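Local coordinates for protein aspartate aminotransferase, cytoplasmic (Schizosaccharomyces pombe 972h-, PDB 6JPK) that catalyses the pyridoxal 5'-phosphate-dependent transfer of an amino group between L-aspartate and 2-oxoglutarate, giving oxaloacetate and L-glutamate, and works as a homodimer, at residues A[305-310]-A[314-319]; A[85-90]-A[218-223]. The protein carries 1 engineered substitution. One frame throughout, in Å; residues are numbered along the deposited sequence.

Contact 1: A[305-310]-A[314-319]; sequences EILNSP and AEWEQD
I306 and W316 meet across the turn between two successive helices. The methyl CG2 of I306 lies 3.7 Å from CB of W316. The same methyl is 4.0 Å from CG of W316, where the indole joins the side chain, so it covers the root of the ring. The two side chains cross at about a right angle. L307 reaches the far end of the indole: its CD2 is 3.7 Å from CZ3 of W316. Both methyls approach the ring obliquely. With CG of W316 anti to its backbone N (chi1 176°) and chi2 at 48°, CE3 and CZ3 of the ring come to face I306 and L307. Beside these apolar side chains, a backbone bond belongs to the start of the second helix. The N-H of A314 donates to the carbonyl O of P310 at 3.0 Å, with an N-H...O angle of 159°. This is an i to i+4 bond in the first turn. CB of A314 also rests 3.6 Å from that O of P310. S309 is the N-cap of this helix; its OG accepts from the N of L312. Farther out, the indole NE1 donates to the carbonyl O of N256, which helps fix the rotation of the ring. M257 packs on I306, L307 and W316, and helix 51-62 covers I306. Helix 297-308 is followed by the long helix 310-340, with a short break near S309. The side chain of W316 lies about 9 Å from that of K255, the probable cofactor lysine of this aminotransferase.

Contact 2: A[85-90]-A[218-223]; sequences EVLFRP and FDIAYQ
Q223 reaches V86 through an extended side chain: CG is anti to the backbone N (chi1 -174°) and the chain stays straight beyond it (chi2 -168°). This carries the amide across to the end of helix 77-87. There NE2 of Q223 donates to the carbonyl O of V86 at 3.0 Å, with a nearly straight N-H...O angle of 169°. The acceptor lies close to the amide plane of Q223. Relative to the carbonyl of V86, however, the donor sits well above the plane. NE2 also donates to the carbonyl O of L230, so both bonds help set the amide's rotation. The other amide atom, OE1 of Q223, lies 3.5 Å from CD2 of L87 and 4.0 Å from CG1 of V86. CD2 of L87 is shared: it also touches CG2 of I220 at 3.8 Å, where the two side chains run alongside each other, pointing opposite ways. A leucine in place of Q223 would probably leave the carbonyls of V86 and L230 without this donor. The contact is buried. It joins the C-terminal end of helix 77-87 to the end of strand 215-220 and the loop that follows. L87 and I220 both pack on V249 of the adjacent strand 247-252, L87 also meets H268 of strand 264-270, and the backbone O of L87 accepts from N238 of helix 235-241.

How the contacts relate
From the N terminus, helix 77-87 comes first and supplies segment 85-90. Contact 2 closes when the chain returns at 218-223, after 127 residues that include several strands of the mixed sheet. It ties the end of this helix to the sheet. Contact 1 follows later. It spans only three residues, all in the first turn of helix 310-340, and ties that helix back to the end of 297-308. The two contacts are therefore in series; neither encloses nor crosses the other. In space the centres of contact 1 and contact 2 are about 15 Å apart. Helix 77-87, which carries segment 85-90, links them: L307 CD2 approaches V86 CB at 4.2 Å, and R89 NH2 lies a long 3.9 Å from E317 OE2.

Contact 1: A[305-310]-A[314-319]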
loop_
_atom_site.group_PDB
_atom_site.type_symbol
_atom_site.label_atom_id
_atom_site.label_comp_id
_atom_site.label_asym_id
_atom_site.label_seq_id
_atom_site.Cartn_x
_atom_site.Cartn_y
_atom_site.Cartn_z
ATOM N N GLU A 305 -18.682 -6.074 3.754
ATOM C CA GLU A 305 -19.854 -6.263 4.608
ATOM C C GLU A 305 -21.041 -5.472 4.068
ATOM O O GLU A 305 -22.148 -6.004 3.932
ATOM C CB GLU A 305 -19.532 -5.854 6.049
ATOM C CG GLU A 305 -20.517 -6.379 7.054
ATOM C CD GLU A 305 -20.487 -7.913 7.171
ATOM O OE1 GLU A 305 -19.433 -8.541 6.875
ATOM O OE2 GLU A 305 -21.529 -8.487 7.550
ATOM N N ILE A 306 -20.812 -4.201 3.726
ATOM C CA ILE A 306 -21.862 -3.376 3.132
ATOM C C ILE A 306 -22.362 -3.986 1.826
ATOM O O ILE A 306 -23.569 -4.189 1.635
ATOM C CB ILE A 306 -21.346 -1.944 2.912
ATOM C CG1 ILE A 306 -21.105 -1.247 4.261
ATOM C CG2 ILE A 306 -22.316 -1.159 2.044
ATOM C CD1 ILE A 306 -20.572 0.189 4.116
ATOM N N LEU A 307 -21.442 -4.273 0.901
ATOM C CA LEU A 307 -21.833 -4.623 -0.464
ATOM C C LEU A 307 -22.590 -5.947 -0.531
ATOM O O LEU A 307 -23.440 -6.121 -1.409
ATOM C CB LEU A 307 -20.595 -4.655 -1.366
ATOM C CG LEU A 307 -19.957 -3.271 -1.573
ATOM C CD1 LEU A 307 -18.573 -3.340 -2.226
ATOM C CD2 LEU A 307 -20.882 -2.399 -2.396
ATOM N N ASN A 308 -22.318 -6.878 0.379
ATOM C CA ASN A 308 -22.961 -8.186 0.341
ATOM C C ASN A 308 -24.179 -8.277 1.247
ATOM O O ASN A 308 -24.806 -9.337 1.306
ATOM C CB ASN A 308 -21.946 -9.277 0.704
ATOM C CG ASN A 308 -20.894 -9.459 -0.377
ATOM O OD1 ASN A 308 -21.229 -9.685 -1.535
ATOM N ND2 ASN A 308 -19.630 -9.310 -0.019
ATOM N N SER A 309 -24.545 -7.196 1.934
ATOM C CA SER A 309 -25.738 -7.186 2.779
ATOM C C SER A 309 -26.809 -6.318 2.139
ATOM O O SER A 309 -26.596 -5.106 1.988
ATOM C CB SER A 309 -25.413 -6.665 4.184
ATOM O OG SER A 309 -26.613 -6.248 4.835
ATOM N N PRO A 310 -27.963 -6.869 1.749
ATOM C CA PRO A 310 -29.008 -6.017 1.156
ATOM C C PRO A 310 -29.404 -4.835 2.032
ATOM O O PRO A 310 -29.582 -3.724 1.517
ATOM C CB PRO A 310 -30.171 -7.001 0.952
ATOM C CG PRO A 310 -29.466 -8.323 0.677
ATOM C CD PRO A 310 -28.286 -8.305 1.642
ATOM N N ALA A 314 -28.606 -0.880 1.214
ATOM C CA ALA A 314 -29.647 0.141 1.133
ATOM C C ALA A 314 -29.347 1.322 2.053
ATOM O O ALA A 314 -29.613 2.477 1.699
ATOM C CB ALA A 314 -31.011 -0.464 1.477
ATOM N N GLU A 315 -28.825 1.052 3.251
ATOM C CA GLU A 315 -28.486 2.144 4.159
ATOM C C GLU A 315 -27.301 2.942 3.639
ATOM O O GLU A 315 -27.263 4.169 3.780
ATOM C CB GLU A 315 -28.219 1.588 5.559
ATOM C CG GLU A 315 -29.503 0.969 6.161
ATOM C CD GLU A 315 -29.272 0.160 7.422
ATOM O OE1 GLU A 315 -28.206 0.325 8.046
ATOM O OE2 GLU A 315 -30.181 -0.627 7.802
ATOM N N TRP A 316 -26.330 2.267 3.019
ATOM C CA TRP A 316 -25.232 2.982 2.378
ATOM C C TRP A 316 -25.752 3.914 1.288
ATOM O O TRP A 316 -25.291 5.058 1.172
ATOM C CB TRP A 316 -24.211 1.987 1.820
ATOM C CG TRP A 316 -23.065 2.602 1.042
ATOM C CD1 TRP A 316 -22.276 3.664 1.418
ATOM C CD2 TRP A 316 -22.564 2.167 -0.236
ATOM N NE1 TRP A 316 -21.327 3.918 0.443
ATOM C CE2 TRP A 316 -21.484 3.015 -0.576
ATOM C CE3 TRP A 316 -22.930 1.144 -1.125
ATOM C CZ2 TRP A 316 -20.760 2.869 -1.767
ATOM C CZ3 TRP A 316 -22.207 1.006 -2.321
ATOM C CH2 TRP A 316 -21.142 1.871 -2.625
ATOM N N GLU A 317 -26.729 3.453 0.493
ATOM C CA GLU A 317 -27.293 4.312 -0.550
ATOM C C GLU A 317 -27.951 5.553 0.043
ATOM O O GLU A 317 -27.889 6.638 -0.554
ATOM C CB GLU A 317 -28.304 3.537 -1.403
ATOM C CG GLU A 317 -27.651 2.585 -2.414
ATOM C CD GLU A 317 -28.683 1.801 -3.212
ATOM O OE1 GLU A 317 -29.641 1.269 -2.591
ATOM O OE2 GLU A 317 -28.539 1.729 -4.456
ATOM N N GLN A 318 -28.592 5.414 1.211
ATOM C CA GLN A 318 -29.074 6.592 1.933
ATOM C C GLN A 318 -27.930 7.535 2.304
ATOM O O GLN A 318 -28.076 8.758 2.210
ATOM C CB GLN A 318 -29.842 6.178 3.193
ATOM C CG GLN A 318 -31.216 5.625 2.904
ATOM C CD GLN A 318 -31.996 6.528 1.964
ATOM O OE1 GLN A 318 -32.241 7.701 2.266
ATOM N NE2 GLN A 318 -32.369 5.991 0.802
ATOM N N ASP A 319 -26.798 6.995 2.766
ATOM C CA ASP A 319 -25.656 7.853 3.090
ATOM C C ASP A 319 -25.108 8.563 1.846
ATOM O O ASP A 319 -24.702 9.728 1.919
ATOM C CB ASP A 319 -24.542 7.042 3.760
ATOM C CG ASP A 319 -24.976 6.387 5.090
ATOM O OD1 ASP A 319 -26.037 6.734 5.658
ATOM O OD2 ASP A 319 -24.230 5.509 5.573
#

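Contact 2: A[85-90]-A[218-223]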
loop_
_atom_site.group_PDB
_atom_site.type_symbol
_atom_site.label_atom_id
_atom_site.label_comp_id
_atom_site.label_asym_id
_atom_site.label_seq_id
_atom_site.Cartn_x
_atom_site.Cartn_y
_atom_site.Cartn_z
ATOM N N GLU A 85 -18.962 -6.269 -8.839
ATOM C CA GLU A 85 -20.402 -6.347 -9.061
ATOM C C GLU A 85 -21.055 -4.968 -8.999
ATOM O O GLU A 85 -21.939 -4.660 -9.811
ATOM C CB GLU A 85 -21.047 -7.299 -8.044
ATOM C CG GLU A 85 -20.685 -8.756 -8.305
ATOM C CD GLU A 85 -21.207 -9.731 -7.251
ATOM O OE1 GLU A 85 -21.553 -10.875 -7.629
ATOM O OE2 GLU A 85 -21.263 -9.368 -6.052
ATOM N N VAL A 86 -20.628 -4.114 -8.060
ATOM C CA VAL A 86 -21.310 -2.825 -7.928
ATOM C C VAL A 86 -20.981 -1.910 -9.117
ATOM O O VAL A 86 -21.792 -1.044 -9.477
ATOM C CB VAL A 86 -20.986 -2.162 -6.571
ATOM C CG1 VAL A 86 -19.545 -1.666 -6.522
ATOM C CG2 VAL A 86 -21.974 -1.004 -6.271
ATOM N N LEU A 87 -19.821 -2.114 -9.769
ATOM C CA LEU A 87 -19.486 -1.368 -10.988
ATOM C C LEU A 87 -20.351 -1.786 -12.166
ATOM O O LEU A 87 -20.670 -0.961 -13.027
ATOM C CB LEU A 87 -18.021 -1.593 -11.376
ATOM C CG LEU A 87 -16.927 -0.977 -10.515
ATOM C CD1 LEU A 87 -15.554 -1.381 -11.045
ATOM C CD2 LEU A 87 -17.086 0.545 -10.471
ATOM N N PHE A 88 -20.687 -3.072 -12.252
ATOM C CA PHE A 88 -21.265 -3.682 -13.438
ATOM C C PHE A 88 -22.620 -4.311 -13.135
ATOM O O PHE A 88 -22.945 -5.393 -13.634
ATOM C CB PHE A 88 -20.314 -4.730 -14.029
ATOM C CG PHE A 88 -19.006 -4.150 -14.549
ATOM C CD1 PHE A 88 -19.001 -3.264 -15.623
ATOM C CD2 PHE A 88 -17.798 -4.495 -13.970
ATOM C CE1 PHE A 88 -17.806 -2.722 -16.109
ATOM C CE2 PHE A 88 -16.599 -3.960 -14.449
ATOM C CZ PHE A 88 -16.608 -3.068 -15.516
ATOM N N ARG A 89 -23.443 -3.635 -12.335
ATOM C CA ARG A 89 -24.773 -4.180 -12.060
ATOM C C ARG A 89 -25.579 -4.449 -13.332
ATOM O O ARG A 89 -26.241 -5.503 -13.391
ATOM C CB ARG A 89 -25.531 -3.265 -11.079
ATOM C CG ARG A 89 -24.766 -3.015 -9.752
ATOM C CD ARG A 89 -25.679 -2.930 -8.514
ATOM N NE ARG A 89 -26.443 -1.685 -8.469
ATOM C CZ ARG A 89 -27.481 -1.459 -7.664
ATOM N NH1 ARG A 89 -27.902 -2.399 -6.821
ATOM N NH2 ARG A 89 -28.105 -0.288 -7.711
ATOM N N PRO A 90 -25.555 -3.601 -14.373
ATOM C CA PRO A 90 -26.244 -3.971 -15.625
ATOM C C PRO A 90 -25.557 -5.072 -16.422
ATOM O O PRO A 90 -26.124 -5.505 -17.430
ATOM C CB PRO A 90 -26.252 -2.663 -16.429
ATOM C CG PRO A 90 -25.976 -1.569 -15.414
ATOM C CD PRO A 90 -25.065 -2.211 -14.423
ATOM N N PHE A 218 -10.500 3.435 -17.393
ATOM C CA PHE A 218 -11.430 4.270 -16.638
ATOM C C PHE A 218 -10.935 4.448 -15.212
ATOM O O PHE A 218 -10.557 3.475 -14.553
ATOM C CB PHE A 218 -12.830 3.660 -16.588
ATOM C CG PHE A 218 -13.617 3.804 -17.857
ATOM C CD1 PHE A 218 -14.203 5.008 -18.185
ATOM C CD2 PHE A 218 -13.811 2.712 -18.691
ATOM C CE1 PHE A 218 -14.955 5.137 -19.353
ATOM C CE2 PHE A 218 -14.560 2.827 -19.863
ATOM C CZ PHE A 218 -15.131 4.043 -20.193
ATOM N N ASP A 219 -10.959 5.680 -14.733
ATOM C CA ASP A 219 -10.771 5.980 -13.318
ATOM C C ASP A 219 -12.142 6.297 -12.731
ATOM O O ASP A 219 -12.816 7.225 -13.195
ATOM C CB ASP A 219 -9.812 7.157 -13.142
ATOM C CG ASP A 219 -9.245 7.249 -11.724
ATOM O OD1 ASP A 219 -9.996 7.027 -10.749
ATOM O OD2 ASP A 219 -8.038 7.543 -11.585
ATOM N N ILE A 220 -12.588 5.513 -11.748
ATOM C CA ILE A 220 -13.897 5.728 -11.132
ATOM C C ILE A 220 -13.685 5.863 -9.622
ATOM O O ILE A 220 -13.699 4.883 -8.868
ATOM C CB ILE A 220 -14.918 4.638 -11.491
ATOM C CG1 ILE A 220 -16.280 4.949 -10.868
ATOM C CG2 ILE A 220 -14.437 3.224 -11.144
ATOM C CD1 ILE A 220 -17.445 4.324 -11.632
ATOM N N ALA A 221 -13.494 7.096 -9.173
ATOM C CA ALA A 221 -13.258 7.396 -7.770
ATOM C C ALA A 221 -14.494 7.904 -7.037
ATOM O O ALA A 221 -14.437 8.058 -5.813
ATOM C CB ALA A 221 -12.136 8.433 -7.644
ATOM N N TYR A 222 -15.608 8.181 -7.736
ATOM C CA TYR A 222 -16.739 8.831 -7.076
ATOM C C TYR A 222 -18.071 8.147 -7.376
ATOM O O TYR A 222 -19.113 8.804 -7.380
ATOM C CB TYR A 222 -16.812 10.314 -7.452
ATOM C CG TYR A 222 -15.492 11.024 -7.278
ATOM C CD1 TYR A 222 -15.044 11.378 -6.018
ATOM C CD2 TYR A 222 -14.678 11.299 -8.372
ATOM C CE1 TYR A 222 -13.829 12.004 -5.843
ATOM C CE2 TYR A 222 -13.456 11.933 -8.211
ATOM C CZ TYR A 222 -13.037 12.278 -6.937
ATOM O OH TYR A 222 -11.826 12.899 -6.749
ATOM N N GLN A 223 -18.078 6.835 -7.601
ATOM C CA GLN A 223 -19.343 6.173 -7.918
ATOM C C GLN A 223 -20.313 6.271 -6.742
ATOM O O GLN A 223 -19.979 5.891 -5.615
ATOM C CB GLN A 223 -19.130 4.698 -8.281
ATOM C CG GLN A 223 -20.442 4.042 -8.753
ATOM C CD GLN A 223 -20.388 2.520 -8.855
ATOM O OE1 GLN A 223 -19.478 1.880 -8.336
ATOM N NE2 GLN A 223 -21.393 1.935 -9.503
#